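Local coordinates for protein putative polysaccharide deacetylase (Bdellovibrio bacteriovorus HD100, PDB 5JP6) that probably removes acetyl groups from peptidoglycan as a zinc-binding carbohydrate esterase of family 4, a hydrolase acting on carbon-nitrogen bonds, at residues R153-D165 and K288-N302. The protein carries 1 engineered substitution. Numbering follows the deposited sequence. Where two conformers were deposited one is given.
Sequences RDMSNGYMAVRGD and KAFLKTKSTGEFAWN
Ser295, which closes the Schellman motif ending helix 285-293, donates through OG to Ser156 O (2.6 Å) from 29° out of the carbonyl plane; the hydroxyl also bonds Lys374. Three backbone bonds run along the parallel pairing of strands 160-161 and 297-299: Glu298 N to Tyr159 O, Ala161 N to Glu298 O at 2.9 Å, and Ala300 N to Ala161 O.

On one face, Met160 bends at chi2 (73°) and lays SD against the Glu298 carboxylate, 3.3 Å from CD, while its CE reaches Ala300 CB. Lys288 NZ holds the syn lone pair of Glu298 OE2 in a salt bridge. On the other face, Ala161 CB sits over the Phe299 ring, 3.9 Å from its centroid. Tyr159 turns its edge toward that ring (offset edge-to-face, planes at 63°), and Met155 CE meets the Phe299 rim in plane, 3.8 Å from CZ. Asn302 CB lies over the Arg163 guanidinium; Gln327 OE1 accepts from both side chains, and Asn302 OD1 from Ile331 N.

Strand 160-161 extends the deacetylase sheet beyond strand 297-299, after which Trp301 meets the zinc ligand Tyr280 ring to ring; Ala161 and Phe299 pack on one face, while on the other Lys288 probably keeps Glu298 ionised.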
loop_
_atom_site.group_PDB
_atom_site.type_symbol
_atom_site.label_atom_id
_atom_site.label_comp_id
_atom_site.label_asym_id
_atom_site.label_seq_id
_atom_site.Cartn_x
_atom_site.Cartn_y
_atom_site.Cartn_z
ATOM N N ARG A 153 3.343 -18.440 13.806
ATOM C CA ARG A 153 4.290 -17.758 14.700
ATOM C C ARG A 153 3.562 -17.429 15.996
ATOM O O ARG A 153 2.440 -16.985 15.976
ATOM C CB ARG A 153 4.822 -16.476 14.083
ATOM C CG ARG A 153 5.546 -16.656 12.777
ATOM C CD ARG A 153 6.871 -17.373 12.950
ATOM N NE ARG A 153 7.544 -17.602 11.675
ATOM C CZ ARG A 153 7.490 -18.725 10.971
ATOM N NH1 ARG A 153 6.760 -19.767 11.367
ATOM N NH2 ARG A 153 8.157 -18.796 9.822
ATOM N N ASP A 154 4.193 -17.702 17.120
ATOM C CA ASP A 154 3.607 -17.381 18.426
ATOM C C ASP A 154 3.760 -15.882 18.657
ATOM O O ASP A 154 4.873 -15.347 18.811
ATOM C CB ASP A 154 4.295 -18.213 19.518
ATOM C CG ASP A 154 3.776 -17.932 20.961
ATOM O OD1 ASP A 154 2.857 -17.163 21.129
ATOM O OD2 ASP A 154 4.390 -18.493 21.794
ATOM N N MET A 155 2.609 -15.225 18.751
ATOM C CA MET A 155 2.567 -13.807 18.958
ATOM C C MET A 155 2.066 -13.418 20.360
ATOM O O MET A 155 1.891 -12.258 20.662
ATOM C CB MET A 155 1.821 -13.149 17.777
ATOM C CG MET A 155 2.636 -13.423 16.405
ATOM S SD MET A 155 1.824 -12.674 15.201
ATOM C CE MET A 155 2.345 -13.624 13.843
ATOM N N SER A 156 1.934 -14.413 21.240
ATOM C CA SER A 156 1.329 -14.186 22.548
ATOM C C SER A 156 2.114 -13.212 23.441
ATOM O O SER A 156 1.528 -12.462 24.232
ATOM C CB SER A 156 1.130 -15.508 23.265
ATOM O OG SER A 156 2.385 -16.140 23.551
ATOM N N ASN A 157 3.435 -13.223 23.309
ATOM C CA ASN A 157 4.233 -12.129 23.963
ATOM C C ASN A 157 5.028 -11.418 22.897
ATOM O O ASN A 157 6.163 -11.016 23.080
ATOM C CB ASN A 157 5.108 -12.547 25.184
ATOM C CG ASN A 157 5.832 -11.331 25.871
ATOM O OD1 ASN A 157 5.198 -10.415 26.452
ATOM N ND2 ASN A 157 7.170 -11.316 25.771
ATOM N N GLY A 158 4.339 -11.161 21.787
ATOM C CA GLY A 158 4.876 -10.398 20.676
ATOM C C GLY A 158 5.734 -11.259 19.773
ATOM O O GLY A 158 5.940 -12.463 19.999
ATOM N N TYR A 159 6.301 -10.619 18.769
ATOM C CA TYR A 159 7.074 -11.303 17.749
ATOM C C TYR A 159 7.659 -10.234 16.846
ATOM O O TYR A 159 6.927 -9.385 16.350
ATOM C CB TYR A 159 6.173 -12.248 16.939
ATOM C CG TYR A 159 6.831 -12.879 15.753
ATOM C CD1 TYR A 159 7.892 -13.730 15.906
ATOM C CD2 TYR A 159 6.373 -12.646 14.471
ATOM C CE1 TYR A 159 8.496 -14.330 14.807
ATOM C CE2 TYR A 159 6.964 -13.251 13.378
ATOM C CZ TYR A 159 8.027 -14.076 13.549
ATOM O OH TYR A 159 8.637 -14.650 12.470
ATOM N N MET A 160 8.969 -10.256 16.625
ATOM C CA MET A 160 9.595 -9.260 15.779
ATOM C C MET A 160 10.022 -9.930 14.482
ATOM O O MET A 160 10.884 -10.816 14.490
ATOM C CB MET A 160 10.842 -8.702 16.468
ATOM C CG MET A 160 11.664 -7.724 15.605
ATOM S SD MET A 160 10.788 -6.157 15.453
ATOM C CE MET A 160 10.897 -5.890 13.662
ATOM N N ALA A 161 9.389 -9.517 13.376
ATOM C CA ALA A 161 9.630 -10.120 12.078
ATOM C C ALA A 161 10.397 -9.158 11.197
ATOM O O ALA A 161 9.943 -8.017 10.926
ATOM C CB ALA A 161 8.320 -10.497 11.418
ATOM N N VAL A 162 11.528 -9.647 10.710
ATOM C CA VAL A 162 12.282 -8.956 9.674
ATOM C C VAL A 162 12.248 -9.831 8.426
ATOM O O VAL A 162 11.650 -9.447 7.429
ATOM C CB VAL A 162 13.723 -8.608 10.124
ATOM C CG1 VAL A 162 14.469 -7.966 8.969
ATOM C CG2 VAL A 162 13.671 -7.620 11.287
ATOM N N ARG A 163 12.846 -11.020 8.514
ATOM C CA ARG A 163 12.754 -12.035 7.466
ATOM C C ARG A 163 11.657 -13.035 7.785
ATOM O O ARG A 163 11.267 -13.800 6.929
ATOM C CB ARG A 163 14.088 -12.751 7.267
ATOM C CG ARG A 163 15.151 -11.798 6.718
ATOM C CD ARG A 163 16.559 -12.385 6.552
ATOM N NE ARG A 163 17.397 -11.353 5.906
ATOM C CZ ARG A 163 17.769 -10.165 6.453
ATOM N NH1 ARG A 163 17.487 -9.833 7.725
ATOM N NH2 ARG A 163 18.473 -9.294 5.734
ATOM N N GLY A 164 11.161 -13.037 9.024
ATOM C CA GLY A 164 10.031 -13.892 9.392
ATOM C C GLY A 164 10.308 -15.364 9.633
ATOM O O GLY A 164 9.379 -16.164 9.664
ATOM N N ASP A 165 11.580 -15.720 9.761
ATOM C CA ASP A 165 12.013 -17.094 10.073
ATOM C C ASP A 165 11.613 -18.090 8.980
ATOM O O ASP A 165 11.496 -19.300 9.211
ATOM C CB ASP A 165 11.511 -17.545 11.452
ATOM C CG ASP A 165 11.932 -16.592 12.554
ATOM O OD1 ASP A 165 13.119 -16.480 12.790
ATOM O OD2 ASP A 165 11.069 -15.904 13.129
ATOM N N LYS A 288 7.615 -0.563 21.045
ATOM C CA LYS A 288 7.961 -1.948 20.812
ATOM C C LYS A 288 7.562 -2.812 22.017
ATOM O O LYS A 288 7.012 -3.913 21.844
ATOM C CB LYS A 288 9.433 -2.099 20.484
ATOM C CG LYS A 288 9.809 -1.493 19.131
ATOM C CD LYS A 288 11.336 -1.555 18.906
ATOM C CE LYS A 288 11.722 -1.069 17.534
ATOM N NZ LYS A 288 11.726 -2.213 16.590
ATOM N N ALA A 289 7.821 -2.319 23.232
ATOM C CA ALA A 289 7.432 -3.048 24.463
ATOM C C ALA A 289 5.915 -3.158 24.592
ATOM O O ALA A 289 5.388 -4.211 24.952
ATOM C CB ALA A 289 8.012 -2.368 25.671
ATOM N N PHE A 290 5.233 -2.065 24.283
ATOM C CA PHE A 290 3.771 -2.023 24.275
ATOM C C PHE A 290 3.176 -3.128 23.390
ATOM O O PHE A 290 2.245 -3.847 23.802
ATOM C CB PHE A 290 3.351 -0.649 23.770
ATOM C CG PHE A 290 1.888 -0.494 23.466
ATOM C CD1 PHE A 290 0.948 -0.437 24.461
ATOM C CD2 PHE A 290 1.472 -0.334 22.166
ATOM C CE1 PHE A 290 -0.381 -0.200 24.156
ATOM C CE2 PHE A 290 0.154 -0.148 21.850
ATOM C CZ PHE A 290 -0.779 -0.072 22.847
ATOM N N LEU A 291 3.705 -3.277 22.169
ATOM C CA LEU A 291 3.169 -4.318 21.275
ATOM C C LEU A 291 3.273 -5.725 21.869
ATOM O O LEU A 291 2.355 -6.537 21.724
ATOM C CB LEU A 291 3.854 -4.287 19.905
ATOM C CG LEU A 291 3.546 -3.095 19.017
ATOM C CD1 LEU A 291 4.385 -3.192 17.754
ATOM C CD2 LEU A 291 2.060 -3.035 18.675
ATOM N N LYS A 292 4.404 -6.000 22.532
ATOM C CA LYS A 292 4.592 -7.304 23.140
ATOM C C LYS A 292 3.595 -7.518 24.278
ATOM O O LYS A 292 2.964 -8.565 24.352
ATOM C CB LYS A 292 6.020 -7.509 23.627
ATOM C CG LYS A 292 7.073 -7.416 22.528
ATOM C CD LYS A 292 8.460 -7.576 23.101
ATOM C CE LYS A 292 8.694 -8.848 23.824
ATOM N NZ LYS A 292 8.410 -10.030 22.970
ATOM N N THR A 293 3.427 -6.511 25.128
ATOM C CA THR A 293 2.420 -6.575 26.191
ATOM C C THR A 293 1.025 -6.832 25.602
ATOM O O THR A 293 0.221 -7.608 26.155
ATOM C CB THR A 293 2.478 -5.320 27.051
ATOM O OG1 THR A 293 3.745 -5.291 27.707
ATOM C CG2 THR A 293 1.348 -5.294 28.113
ATOM N N LYS A 294 0.768 -6.222 24.450
ATOM C CA LYS A 294 -0.513 -6.364 23.767
ATOM C C LYS A 294 -0.561 -7.527 22.793
ATOM O O LYS A 294 -1.481 -7.605 21.991
ATOM C CB LYS A 294 -0.893 -5.041 23.090
ATOM C CG LYS A 294 -1.005 -3.872 24.065
ATOM C CD LYS A 294 -2.089 -4.075 25.100
ATOM C CE LYS A 294 -2.157 -2.931 26.095
ATOM N NZ LYS A 294 -3.200 -3.172 27.136
ATOM N N SER A 295 0.375 -8.460 22.905
ATOM C CA SER A 295 0.314 -9.747 22.201
ATOM C C SER A 295 0.096 -9.549 20.692
ATOM O O SER A 295 -0.690 -10.245 20.054
ATOM C CB SER A 295 -0.777 -10.645 22.808
ATOM O OG SER A 295 -0.554 -10.888 24.191
ATOM N N THR A 296 0.858 -8.600 20.135
ATOM C CA THR A 296 0.740 -8.263 18.741
ATOM C C THR A 296 2.129 -8.267 18.112
ATOM O O THR A 296 3.059 -7.627 18.634
ATOM C CB THR A 296 0.069 -6.878 18.551
ATOM O OG1 THR A 296 -1.244 -6.900 19.157
ATOM C CG2 THR A 296 -0.062 -6.496 17.129
ATOM N N GLY A 297 2.269 -9.003 17.014
ATOM C CA GLY A 297 3.557 -9.081 16.313
ATOM C C GLY A 297 3.874 -7.765 15.610
ATOM O O GLY A 297 2.975 -7.079 15.152
ATOM N N GLU A 298 5.167 -7.440 15.570
ATOM C CA GLU A 298 5.741 -6.254 14.961
ATOM C C GLU A 298 6.436 -6.693 13.692
ATOM O O GLU A 298 7.409 -7.434 13.718
ATOM C CB GLU A 298 6.741 -5.588 15.916
ATOM C CG GLU A 298 7.420 -4.347 15.351
ATOM C CD GLU A 298 8.545 -3.819 16.208
ATOM O OE1 GLU A 298 8.593 -4.223 17.426
ATOM O OE2 GLU A 298 9.336 -2.999 15.762
ATOM N N PHE A 299 5.956 -6.204 12.566
ATOM C CA PHE A 299 6.433 -6.669 11.261
ATOM C C PHE A 299 7.187 -5.546 10.576
ATOM O O PHE A 299 6.604 -4.533 10.141
ATOM C CB PHE A 299 5.270 -7.178 10.407
ATOM C CG PHE A 299 4.847 -8.561 10.790
ATOM C CD1 PHE A 299 4.109 -8.776 11.973
ATOM C CD2 PHE A 299 5.236 -9.669 10.037
ATOM C CE1 PHE A 299 3.797 -10.036 12.375
ATOM C CE2 PHE A 299 4.882 -10.945 10.449
ATOM C CZ PHE A 299 4.165 -11.111 11.620
ATOM N N ALA A 300 8.485 -5.763 10.404
ATOM C CA ALA A 300 9.298 -4.920 9.542
ATOM C C ALA A 300 9.374 -5.703 8.201
ATOM O O ALA A 300 8.412 -6.362 7.816
ATOM C CB ALA A 300 10.646 -4.664 10.187
ATOM N N TRP A 301 10.469 -5.614 7.471
ATOM C CA TRP A 301 10.617 -6.260 6.154
ATOM C C TRP A 301 12.123 -6.257 5.845
ATOM O O TRP A 301 12.894 -5.523 6.468
ATOM C CB TRP A 301 9.854 -5.525 5.027
ATOM C CG TRP A 301 10.355 -4.126 4.804
ATOM C CD1 TRP A 301 11.298 -3.742 3.883
ATOM C CD2 TRP A 301 9.972 -2.957 5.510
ATOM N NE1 TRP A 301 11.538 -2.408 4.004
ATOM C CE2 TRP A 301 10.734 -1.895 4.987
ATOM C CE3 TRP A 301 9.073 -2.699 6.553
ATOM C CZ2 TRP A 301 10.617 -0.617 5.456
ATOM C CZ3 TRP A 301 8.967 -1.411 7.008
ATOM C CH2 TRP A 301 9.740 -0.395 6.465
ATOM N N ASN A 302 12.527 -7.065 4.863
ATOM C CA ASN A 302 13.904 -7.006 4.363
ATOM C C ASN A 302 14.026 -6.869 2.853
ATOM O O ASN A 302 15.111 -6.645 2.356
ATOM C CB ASN A 302 14.725 -8.205 4.823
ATOM C CG ASN A 302 14.240 -9.496 4.225
ATOM O OD1 ASN A 302 13.075 -9.862 4.350
ATOM N ND2 ASN A 302 15.134 -10.203 3.553
HETATM O O HOH W 1 5.753 -7.799 19.088
#